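Local coordinates for protein Exo-beta-1,3-galactanase (Bifidobacterium bifidum, PDB 5FLW) that probably hydrolyses terminal, non-reducing beta-1,3-linked galactosyl residues of galactans, as a glycoside hydrolase of family 43, at residues A7-H21 with D266-Q280. Sequence-based numbering, arbitrary orientation. Where two conformers were deposited one is given.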
ATOM      1  N   ALA A   7      -9.224   2.971 -15.688  1.00 14.06           N
ATOM      2  CA  ALA A   7      -7.817   3.339 -15.705  1.00 13.93           C
ATOM      3  C   ALA A   7      -7.731   4.812 -16.103  1.00 17.48           C
ATOM      4  O   ALA A   7      -8.342   5.230 -17.097  1.00 15.16           O
ATOM      5  CB  ALA A   7      -7.058   2.473 -16.720  1.00 12.91           C
ATOM      6  N   PHE A   8      -6.997   5.605 -15.315  1.00 14.34           N
ATOM      7  CA  PHE A   8      -6.937   7.039 -15.569  1.00 13.02           C
ATOM      8  C   PHE A   8      -5.796   7.650 -14.770  1.00 14.15           C
ATOM      9  O   PHE A   8      -5.288   7.061 -13.795  1.00 12.56           O
ATOM     10  CB  PHE A   8      -8.254   7.764 -15.228  1.00 12.42           C
ATOM     11  CG  PHE A   8      -8.775   7.458 -13.849  1.00 12.49           C
ATOM     12  CD1 PHE A   8      -8.325   8.174 -12.744  1.00 12.85           C
ATOM     13  CD2 PHE A   8      -9.710   6.427 -13.648  1.00 13.50           C
ATOM     14  CE1 PHE A   8      -8.801   7.894 -11.456  1.00 14.28           C
ATOM     15  CE2 PHE A   8     -10.193   6.136 -12.356  1.00 14.37           C
ATOM     16  CZ  PHE A   8      -9.740   6.867 -11.265  1.00 14.98           C
ATOM     17  N   LEU A   9      -5.406   8.851 -15.202  1.00 13.52           N
ATOM     18  CA  LEU A   9      -4.422   9.638 -14.473  1.00 12.33           C
ATOM     19  C   LEU A   9      -5.174  10.653 -13.610  1.00 12.38           C
ATOM     20  O   LEU A   9      -5.816  11.570 -14.152  1.00 12.93           O
ATOM     21  CB  LEU A   9      -3.473  10.346 -15.437  1.00 14.40           C
ATOM     22  CG  LEU A   9      -2.367  11.156 -14.750  1.00 15.33           C
ATOM     23  CD1 LEU A   9      -1.462  10.243 -13.912  1.00 15.56           C
ATOM     24  CD2 LEU A   9      -1.587  12.006 -15.767  1.00 20.69           C
ATOM     25  N   PRO A  10      -5.154  10.518 -12.283  1.00 13.10           N
ATOM     26  CA  PRO A  10      -5.919  11.444 -11.435  1.00 13.31           C
ATOM     27  C   PRO A  10      -5.248  12.813 -11.334  1.00 11.51           C
ATOM     28  O   PRO A  10      -4.036  12.965 -11.491  1.00 11.63           O
ATOM     29  CB  PRO A  10      -5.930  10.748 -10.064  1.00 15.52           C
ATOM     30  CG  PRO A  10      -4.660   9.907 -10.056  1.00 13.18           C
ATOM     31  CD  PRO A  10      -4.454   9.472 -11.497  1.00 13.07           C
ATOM     32  N   HIS A  11      -6.096  13.810 -11.043  1.00 12.71           N
ATOM     33  CA  HIS A  11      -5.718  15.196 -10.806  1.00 12.75           C
ATOM     34  C   HIS A  11      -6.325  15.654  -9.485  1.00 12.52           C
ATOM     35  O   HIS A  11      -7.335  15.110  -9.025  1.00 14.48           O
ATOM     36  CB  HIS A  11      -6.186  16.138 -11.956  1.00 11.21           C
ATOM     37  CG  HIS A  11      -5.522  15.815 -13.262  1.00 12.43           C
ATOM     38  ND1 HIS A  11      -5.920  14.754 -14.047  1.00 14.33           N
ATOM     39  CD2 HIS A  11      -4.428  16.349 -13.871  1.00 15.48           C
ATOM     40  CE1 HIS A  11      -5.124  14.663 -15.099  1.00 13.98           C
ATOM     41  NE2 HIS A  11      -4.213  15.623 -15.022  1.00 16.94           N
ATOM     42  N   ASP A  12      -5.642  16.593  -8.838  1.00 12.36           N
ATOM     43  CA  ASP A  12      -6.198  17.185  -7.633  1.00 11.68           C
ATOM     44  C   ASP A  12      -7.000  18.450  -7.966  1.00 14.30           C
ATOM     45  O   ASP A  12      -7.036  18.919  -9.112  1.00 13.78           O
ATOM     46  CB  ASP A  12      -5.107  17.383  -6.574  1.00 13.07           C
ATOM     47  CG  ASP A  12      -4.043  18.424  -6.954  1.00 12.16           C
ATOM     48  OD1 ASP A  12      -4.343  19.394  -7.680  1.00 14.19           O
ATOM     49  OD2 ASP A  12      -2.890  18.269  -6.457  1.00 15.00           O
ATOM     50  N   THR A  13      -7.650  19.008  -6.946  1.00 13.29           N
ATOM     51  CA  THR A  13      -8.513  20.170  -7.151  1.00 14.24           C
ATOM     52  C   THR A  13      -7.730  21.458  -7.418  1.00 14.53           C
ATOM     53  O   THR A  13      -8.351  22.494  -7.686  1.00 16.96           O
ATOM     54  CB  THR A  13      -9.463  20.346  -5.969  1.00 16.81           C
ATOM     55  OG1 THR A  13      -8.687  20.507  -4.775  1.00 19.31           O
ATOM     56  CG2 THR A  13     -10.371  19.105  -5.824  1.00 16.94           C
ATOM     57  N   SER A  14      -6.399  21.424  -7.327  1.00 15.66           N
ATOM     58  CA  SER A  14      -5.542  22.539  -7.701  1.00 15.73           C
ATOM     59  C   SER A  14      -5.121  22.482  -9.170  1.00 15.89           C
ATOM     60  O   SER A  14      -4.423  23.394  -9.629  1.00 21.77           O
ATOM     61  CB  SER A  14      -4.277  22.541  -6.841  1.00 20.72           C
ATOM     62  OG  SER A  14      -4.553  22.529  -5.450  1.00 23.41           O
ATOM     63  N   GLY A  15      -5.516  21.445  -9.913  1.00 15.33           N
ATOM     64  CA  GLY A  15      -5.103  21.320 -11.299  1.00 14.52           C
ATOM     65  C   GLY A  15      -3.804  20.557 -11.547  1.00 17.28           C
ATOM     66  O   GLY A  15      -3.358  20.484 -12.698  1.00 21.40           O
ATOM     67  N   ASP A  16      -3.136  20.061 -10.514  1.00 12.26           N
ATOM     68  CA  ASP A  16      -1.935  19.245 -10.692  1.00 12.73           C
ATOM     69  C   ASP A  16      -2.273  17.757 -10.822  1.00 13.36           C
ATOM     70  O   ASP A  16      -3.277  17.274 -10.273  1.00 13.07           O
ATOM     71  CB  ASP A  16      -1.038  19.465  -9.483  1.00 13.15           C
ATOM     72  CG  ASP A  16      -0.498  20.889  -9.411  1.00 14.24           C
ATOM     73  OD1 ASP A  16      -0.035  21.466 -10.414  1.00 15.44           O
ATOM     74  OD2 ASP A  16      -0.657  21.499  -8.337  1.00 21.90           O
ATOM     75  N   VAL A  17      -1.421  17.018 -11.552  1.00 10.91           N
ATOM     76  CA  VAL A  17      -1.497  15.568 -11.450  1.00 12.04           C
ATOM     77  C   VAL A  17      -1.427  15.147  -9.973  1.00 10.10           C
ATOM     78  O   VAL A  17      -0.534  15.590  -9.243  1.00 14.56           O
ATOM     79  CB  VAL A  17      -0.371  14.935 -12.289  1.00 12.96           C
ATOM     80  CG1 VAL A  17      -0.278  13.421 -12.019  1.00 12.20           C
ATOM     81  CG2 VAL A  17      -0.596  15.238 -13.778  1.00 13.71           C
ATOM     82  N   ALA A  18      -2.359  14.280  -9.529  1.00 12.36           N
ATOM     83  CA  ALA A  18      -2.319  13.755  -8.156  1.00 11.20           C
ATOM     84  C   ALA A  18      -1.323  12.593  -8.114  1.00 10.65           C
ATOM     85  O   ALA A  18      -1.474  11.612  -8.852  1.00 12.69           O
ATOM     86  CB  ALA A  18      -3.702  13.283  -7.676  1.00 11.43           C
ATOM     87  N   GLN A  19      -0.299  12.707  -7.259  1.00 10.09           N
ATOM     88  CA  GLN A  19       0.762  11.703  -7.140  1.00 10.56           C
ATOM     89  C   GLN A  19       0.272  10.512  -6.294  1.00 11.06           C
ATOM     90  O   GLN A  19       0.782  10.190  -5.210  1.00 11.07           O
ATOM     91  CB  GLN A  19       2.034  12.353  -6.595  1.00 10.32           C
ATOM     92  CG  GLN A  19       2.699  13.431  -7.512  1.00 10.65           C
ATOM     93  CD  GLN A  19       3.186  12.880  -8.853  1.00 11.81           C
ATOM     94  OE1 GLN A  19       3.901  11.890  -8.914  1.00 11.77           O
ATOM     95  NE2 GLN A  19       2.769  13.528  -9.948  1.00 13.49           N
ATOM     96  N   LEU A  20      -0.754   9.845  -6.815  1.00  9.45           N
ATOM     97  CA  LEU A  20      -1.377   8.721  -6.115  1.00 10.62           C
ATOM     98  C   LEU A  20      -0.681   7.409  -6.514  1.00 14.05           C
ATOM     99  O   LEU A  20      -1.294   6.490  -7.075  1.00 15.02           O
ATOM    100  CB  LEU A  20      -2.888   8.679  -6.379  1.00 12.85           C
ATOM    101  CG  LEU A  20      -3.657   9.859  -5.773  1.00 11.16           C
ATOM    102  CD1 LEU A  20      -5.031  10.010  -6.406  1.00 13.04           C
ATOM    103  CD2 LEU A  20      -3.758   9.785  -4.226  1.00 12.61           C
ATOM    104  N   HIS A  21       0.623   7.339  -6.202  1.00 11.12           N
ATOM    105  CA  HIS A  21       1.484   6.229  -6.599  1.00 10.44           C
ATOM    106  C   HIS A  21       1.954   5.479  -5.358  1.00 10.94           C
ATOM    107  O   HIS A  21       2.471   6.093  -4.409  1.00 10.11           O
ATOM    108  CB  HIS A  21       2.721   6.719  -7.341  1.00 10.21           C
ATOM    109  CG  HIS A  21       2.434   7.718  -8.412  1.00 11.79           C
ATOM    110  ND1 HIS A  21       1.650   7.422  -9.514  1.00 10.57           N
ATOM    111  CD2 HIS A  21       2.871   8.992  -8.578  1.00 10.77           C
ATOM    112  CE1 HIS A  21       1.582   8.494 -10.286  1.00 14.48           C
ATOM    113  NE2 HIS A  21       2.332   9.455  -9.753  1.00 11.73           N
ATOM    114  N   ASP A 266      -1.532   0.276  -9.423  1.00 13.66           N
ATOM    115  CA  ASP A 266      -0.665   1.203 -10.147  1.00 12.03           C
ATOM    116  C   ASP A 266      -0.352   0.672 -11.543  1.00 10.58           C
ATOM    117  O   ASP A 266      -0.027  -0.505 -11.701  1.00 12.19           O
ATOM    118  CB  ASP A 266       0.658   1.421  -9.397  1.00 11.88           C
ATOM    119  CG  ASP A 266       0.471   2.172  -8.093  1.00 11.89           C
ATOM    120  OD1 ASP A 266       0.196   3.379  -8.142  1.00 12.35           O
ATOM    121  OD2 ASP A 266       0.577   1.554  -7.018  1.00 14.71           O
ATOM    122  N   ARG A 267      -0.411   1.568 -12.547  1.00 13.17           N
ATOM    123  CA  ARG A 267       0.115   1.333 -13.912  1.00 12.14           C
ATOM    124  C   ARG A 267       1.430   2.095 -14.045  1.00 12.45           C
ATOM    125  O   ARG A 267       1.461   3.219 -14.553  1.00 13.94           O
ATOM    126  CB  ARG A 267      -0.851   1.839 -14.978  1.00 12.63           C
ATOM    127  CG  ARG A 267      -1.859   0.854 -15.355  1.00 18.68           C
ATOM    128  CD  ARG A 267      -2.484   1.078 -16.732  1.00 18.66           C
ATOM    129  NE  ARG A 267      -3.435   0.000 -16.881  1.00 17.27           N
ATOM    130  CZ  ARG A 267      -4.470   0.004 -17.704  1.00 15.14           C
ATOM    131  NH1 ARG A 267      -4.708   1.051 -18.497  1.00 15.35           N
ATOM    132  NH2 ARG A 267      -5.260  -1.062 -17.720  1.00 16.47           N
ATOM    133  N   TRP A 268       2.516   1.462 -13.596  1.00 13.50           N
ATOM    134  CA  TRP A 268       3.809   2.124 -13.522  1.00 13.79           C
ATOM    135  C   TRP A 268       4.357   2.402 -14.913  1.00 16.46           C
ATOM    136  O   TRP A 268       4.423   1.505 -15.766  1.00 17.28           O
ATOM    137  CB  TRP A 268       4.789   1.247 -12.749  1.00 14.89           C
ATOM    138  CG  TRP A 268       4.411   0.997 -11.338  1.00 13.17           C
ATOM    139  CD1 TRP A 268       3.999  -0.197 -10.780  1.00 15.13           C
ATOM    140  CD2 TRP A 268       4.441   1.954 -10.266  1.00 12.84           C
ATOM    141  NE1 TRP A 268       3.763  -0.031  -9.427  1.00 13.98           N
ATOM    142  CE2 TRP A 268       4.043   1.276  -9.084  1.00 15.82           C
ATOM    143  CE3 TRP A 268       4.796   3.311 -10.178  1.00 12.04           C
ATOM    144  CZ2 TRP A 268       3.985   1.928  -7.829  1.00 13.63           C
ATOM    145  CZ3 TRP A 268       4.732   3.942  -8.944  1.00 11.30           C
ATOM    146  CH2 TRP A 268       4.346   3.259  -7.790  1.00 11.45           C
ATOM    147  N   GLN A 269       4.779   3.636 -15.130  0.52 14.39           N
ATOM    148  CA  GLN A 269       5.359   4.063 -16.402  0.52 16.85           C
ATOM    149  C   GLN A 269       6.842   4.341 -16.165  0.52 14.85           C
ATOM    150  O   GLN A 269       7.218   5.402 -15.665  0.52 13.78           O
ATOM    151  CB  GLN A 269       4.609   5.284 -16.931  0.52 15.95           C
ATOM    152  CG  GLN A 269       3.149   4.964 -17.277  0.52 12.94           C
ATOM    153  CD  GLN A 269       3.021   4.134 -18.547  0.52 16.44           C
ATOM    154  OE1 GLN A 269       3.095   2.907 -18.519  0.52 19.51           O
ATOM    155  NE2 GLN A 269       2.838   4.808 -19.673  0.52 31.73           N
ATOM    156  N   GLU A 270       7.675   3.365 -16.534  1.00 14.51           N
ATOM    157  CA  GLU A 270       9.091   3.388 -16.184  1.00 14.32           C
ATOM    158  C   GLU A 270       9.792   4.686 -16.583  1.00 16.41           C
ATOM    159  O   GLU A 270      10.667   5.176 -15.862  1.00 20.15           O
ATOM    160  CB  GLU A 270       9.781   2.153 -16.781  1.00 15.59           C
ATOM    161  CG  GLU A 270      11.298   2.134 -16.684  1.00 17.81           C
ATOM    162  CD  GLU A 270      11.903   0.845 -17.133  1.00 19.21           C
ATOM    163  OE1 GLU A 270      11.237   0.087 -17.868  1.00 20.41           O
ATOM    164  OE2 GLU A 270      13.095   0.598 -16.802  1.00 24.41           O
ATOM    165  N   HIS A 271       9.445   5.243 -17.735  1.00 15.18           N
ATOM    166  CA  HIS A 271      10.108   6.440 -18.246  1.00 20.11           C
ATOM    167  C   HIS A 271       9.335   7.729 -17.991  1.00 23.87           C
ATOM    168  O   HIS A 271       9.710   8.790 -18.519  1.00 21.25           O
ATOM    169  CB  HIS A 271      10.456   6.287 -19.707  1.00 18.29           C
ATOM    170  CG  HIS A 271      11.226   5.013 -19.963  1.00 37.41           C
ATOM    171  ND1 HIS A 271      12.552   4.875 -19.573  1.00 38.76           N
ATOM    172  CD2 HIS A 271      10.838   3.820 -20.470  1.00 42.31           C
ATOM    173  CE1 HIS A 271      12.942   3.662 -19.870  1.00 38.49           C
ATOM    174  NE2 HIS A 271      11.925   3.011 -20.409  1.00 47.33           N
ATOM    175  N   ASP A 272       8.248   7.668 -17.234  1.00 15.44           N
ATOM    176  CA  ASP A 272       7.448   8.843 -16.933  1.00 13.34           C
ATOM    177  C   ASP A 272       6.692   8.560 -15.636  1.00 11.97           C
ATOM    178  O   ASP A 272       5.464   8.562 -15.585  1.00 14.36           O
ATOM    179  CB  ASP A 272       6.522   9.127 -18.116  1.00 16.99           C
ATOM    180  CG  ASP A 272       5.786  10.458 -17.993  1.00 20.21           C
ATOM    181  OD1 ASP A 272       6.189  11.317 -17.177  1.00 21.68           O
ATOM    182  OD2 ASP A 272       4.797  10.620 -18.742  1.00 22.94           O
ATOM    183  N   LEU A 273       7.447   8.318 -14.558  1.00 12.39           N
ATOM    184  CA  LEU A 273       6.855   7.762 -13.338  1.00 12.62           C
ATOM    185  C   LEU A 273       5.798   8.681 -12.721  1.00 11.82           C
ATOM    186  O   LEU A 273       4.797   8.194 -12.178  1.00 11.16           O
ATOM    187  CB  LEU A 273       7.956   7.423 -12.327  1.00 12.12           C
ATOM    188  CG  LEU A 273       8.785   6.191 -12.710  1.00 11.84           C
ATOM    189  CD1 LEU A 273      10.136   6.147 -11.969  1.00 12.21           C
ATOM    190  CD2 LEU A 273       7.955   4.973 -12.399  1.00 11.63           C
ATOM    191  N   GLY A 274       6.015  10.004 -12.765  1.00 11.71           N
ATOM    192  CA  GLY A 274       5.055  10.922 -12.161  1.00 12.08           C
ATOM    193  C   GLY A 274       3.669  10.848 -12.777  1.00  9.56           C
ATOM    194  O   GLY A 274       2.678  11.178 -12.117  1.00 11.81           O
ATOM    195  N   ASN A 275       3.576  10.422 -14.048  1.00 11.71           N
ATOM    196  CA  ASN A 275       2.320  10.313 -14.781  1.00 10.62           C
ATOM    197  C   ASN A 275       1.802   8.870 -14.890  1.00 12.99           C
ATOM    198  O   ASN A 275       0.945   8.581 -15.747  1.00 14.54           O
ATOM    199  CB  ASN A 275       2.446  10.986 -16.148  1.00 12.57           C
ATOM    200  CG  ASN A 275       2.731  12.473 -16.019  1.00 13.38           C
ATOM    201  OD1 ASN A 275       2.029  13.182 -15.284  1.00 13.59           O
ATOM    202  ND2 ASN A 275       3.770  12.957 -16.713  1.00 16.74           N
ATOM    203  N   SER A 276       2.280   7.969 -14.022  1.00 11.88           N
ATOM    204  CA  SER A 276       1.761   6.607 -13.967  1.00 10.53           C
ATOM    205  C   SER A 276       0.285   6.642 -13.603  1.00 12.27           C
ATOM    206  O   SER A 276      -0.060   7.161 -12.523  1.00 12.10           O
ATOM    207  CB  SER A 276       2.493   5.824 -12.867  1.00 10.98           C
ATOM    208  OG  SER A 276       3.859   5.678 -13.199  1.00 12.62           O
ATOM    209  N   PRO A 277      -0.598   6.068 -14.418  1.00 11.77           N
ATOM    210  CA  PRO A 277      -2.027   6.029 -14.061  1.00 11.85           C
ATOM    211  C   PRO A 277      -2.290   5.070 -12.898  1.00 14.91           C
ATOM    212  O   PRO A 277      -1.408   4.346 -12.410  1.00 12.07           O
ATOM    213  CB  PRO A 277      -2.704   5.506 -15.343  1.00 12.45           C
ATOM    214  CG  PRO A 277      -1.731   5.746 -16.421  1.00 14.14           C
ATOM    215  CD  PRO A 277      -0.362   5.597 -15.800  1.00 10.50           C
ATOM    216  N   ILE A 278      -3.552   5.067 -12.458  1.00 12.90           N
ATOM    217  CA  ILE A 278      -4.062   4.067 -11.521  1.00 10.75           C
ATOM    218  C   ILE A 278      -5.233   3.333 -12.176  1.00 11.37           C
ATOM    219  O   ILE A 278      -5.881   3.834 -13.108  1.00 11.94           O
ATOM    220  CB  ILE A 278      -4.503   4.654 -10.147  1.00 10.50           C
ATOM    221  CG1 ILE A 278      -5.695   5.623 -10.326  1.00 12.33           C
ATOM    222  CG2 ILE A 278      -3.302   5.330  -9.438  1.00 14.40           C
ATOM    223  CD1 ILE A 278      -6.275   6.148  -9.019  1.00 12.72           C
ATOM    224  N   VAL A 279      -5.487   2.132 -11.674  1.00 11.09           N
ATOM    225  CA  VAL A 279      -6.695   1.383 -11.978  1.00 15.85           C
ATOM    226  C   VAL A 279      -7.528   1.372 -10.696  1.00 16.66           C
ATOM    227  O   VAL A 279      -7.094   0.836  -9.671  1.00 14.25           O
ATOM    228  CB  VAL A 279      -6.372  -0.044 -12.463  1.00 14.44           C
ATOM    229  CG1 VAL A 279      -7.655  -0.864 -12.579  1.00 15.42           C
ATOM    230  CG2 VAL A 279      -5.609  -0.010 -13.810  1.00 12.79           C
ATOM    231  N   GLN A 280      -8.718   1.974 -10.752  1.00 12.64           N
ATOM    232  CA  GLN A 280      -9.586   2.113  -9.593  1.00 13.30           C
ATOM    233  C   GLN A 280     -10.906   1.422  -9.919  1.00 17.16           C
ATOM    234  O   GLN A 280     -11.571   1.776 -10.909  1.00 15.07           O
ATOM    235  CB  GLN A 280      -9.817   3.584  -9.291  1.00 13.00           C
ATOM    236  CG  GLN A 280     -10.716   3.857  -8.103  1.00 14.39           C
ATOM    237  CD  GLN A 280     -10.770   5.351  -7.771  1.00 20.17           C
ATOM    238  OE1 GLN A 280      -9.746   5.969  -7.445  1.00 18.06           O
ATOM    239  NE2 GLN A 280     -11.961   5.935  -7.858  1.00 17.31           N
TER
HETATM  240  O   HOH W   1       3.541  14.033 -13.031  1.00 14.28           O
HETATM  241  O   HOH W   2       0.532   5.073 -10.253  1.00 11.85           O
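The Phe8 ring crosses two side chains of strand 278-286, with CE1 3.9 Å from CD1 of Ile278 and CZ 3.8 Å from CB of Gln280. Its plane stands 82° from the Gln280 amide, so the two flat groups do not stack; the amide nitrogen is bonded instead to the carbonyl of Phe56. A chi1 of 51° sets CG of Phe8 between its own N and C, which swings the ring across Ile278 toward Gln280. Beneath it the backbones form an antiparallel hydrogen-bonded pair, Phe8 N to Ile278 O and Ile278 N to Phe8 O, both 3.0 Å and nearly straight. On the other face of this short ladder, CB of Ala7 lies over the Arg267 guanidinium, 3.3 Å from NH1, while Arg267 NH2 bonds the carbonyl oxygens of Tyr241 and Thr301. Family 43 enzymes are five-bladed beta-propellers, and here the chain ahead of strand 24-28, which begins the first four-stranded sheet, is tied to the last blade by this short antiparallel pairing. Further along, the His21 imidazole ties the loop before strand 24-28 to the 273-274 turn and the chain just beyond it: NE2 donates to Gly274 O at 2.9 Å, bent to 136° and arriving from above the carbonyl plane, and ND1 lies 2.7 Å from a water that is also within hydrogen-bonding distance of Asp266 OD1 and Pro277 O. Leu273 O sits over one face of the ring, and His21 CB packs 3.8 Å from Trp268 CZ3. A leucine in place of His21 would probably cost Gly274 O its stronger bond, leaving the weak one from Gln19 NE2, and deprive that water of its imidazole partner. Gln19 OE1 accepts from Lys39 N, and a second water links Gln19 NE2 to Asn275 OD1, against which Val17 CG2 rests at 3.7 Å.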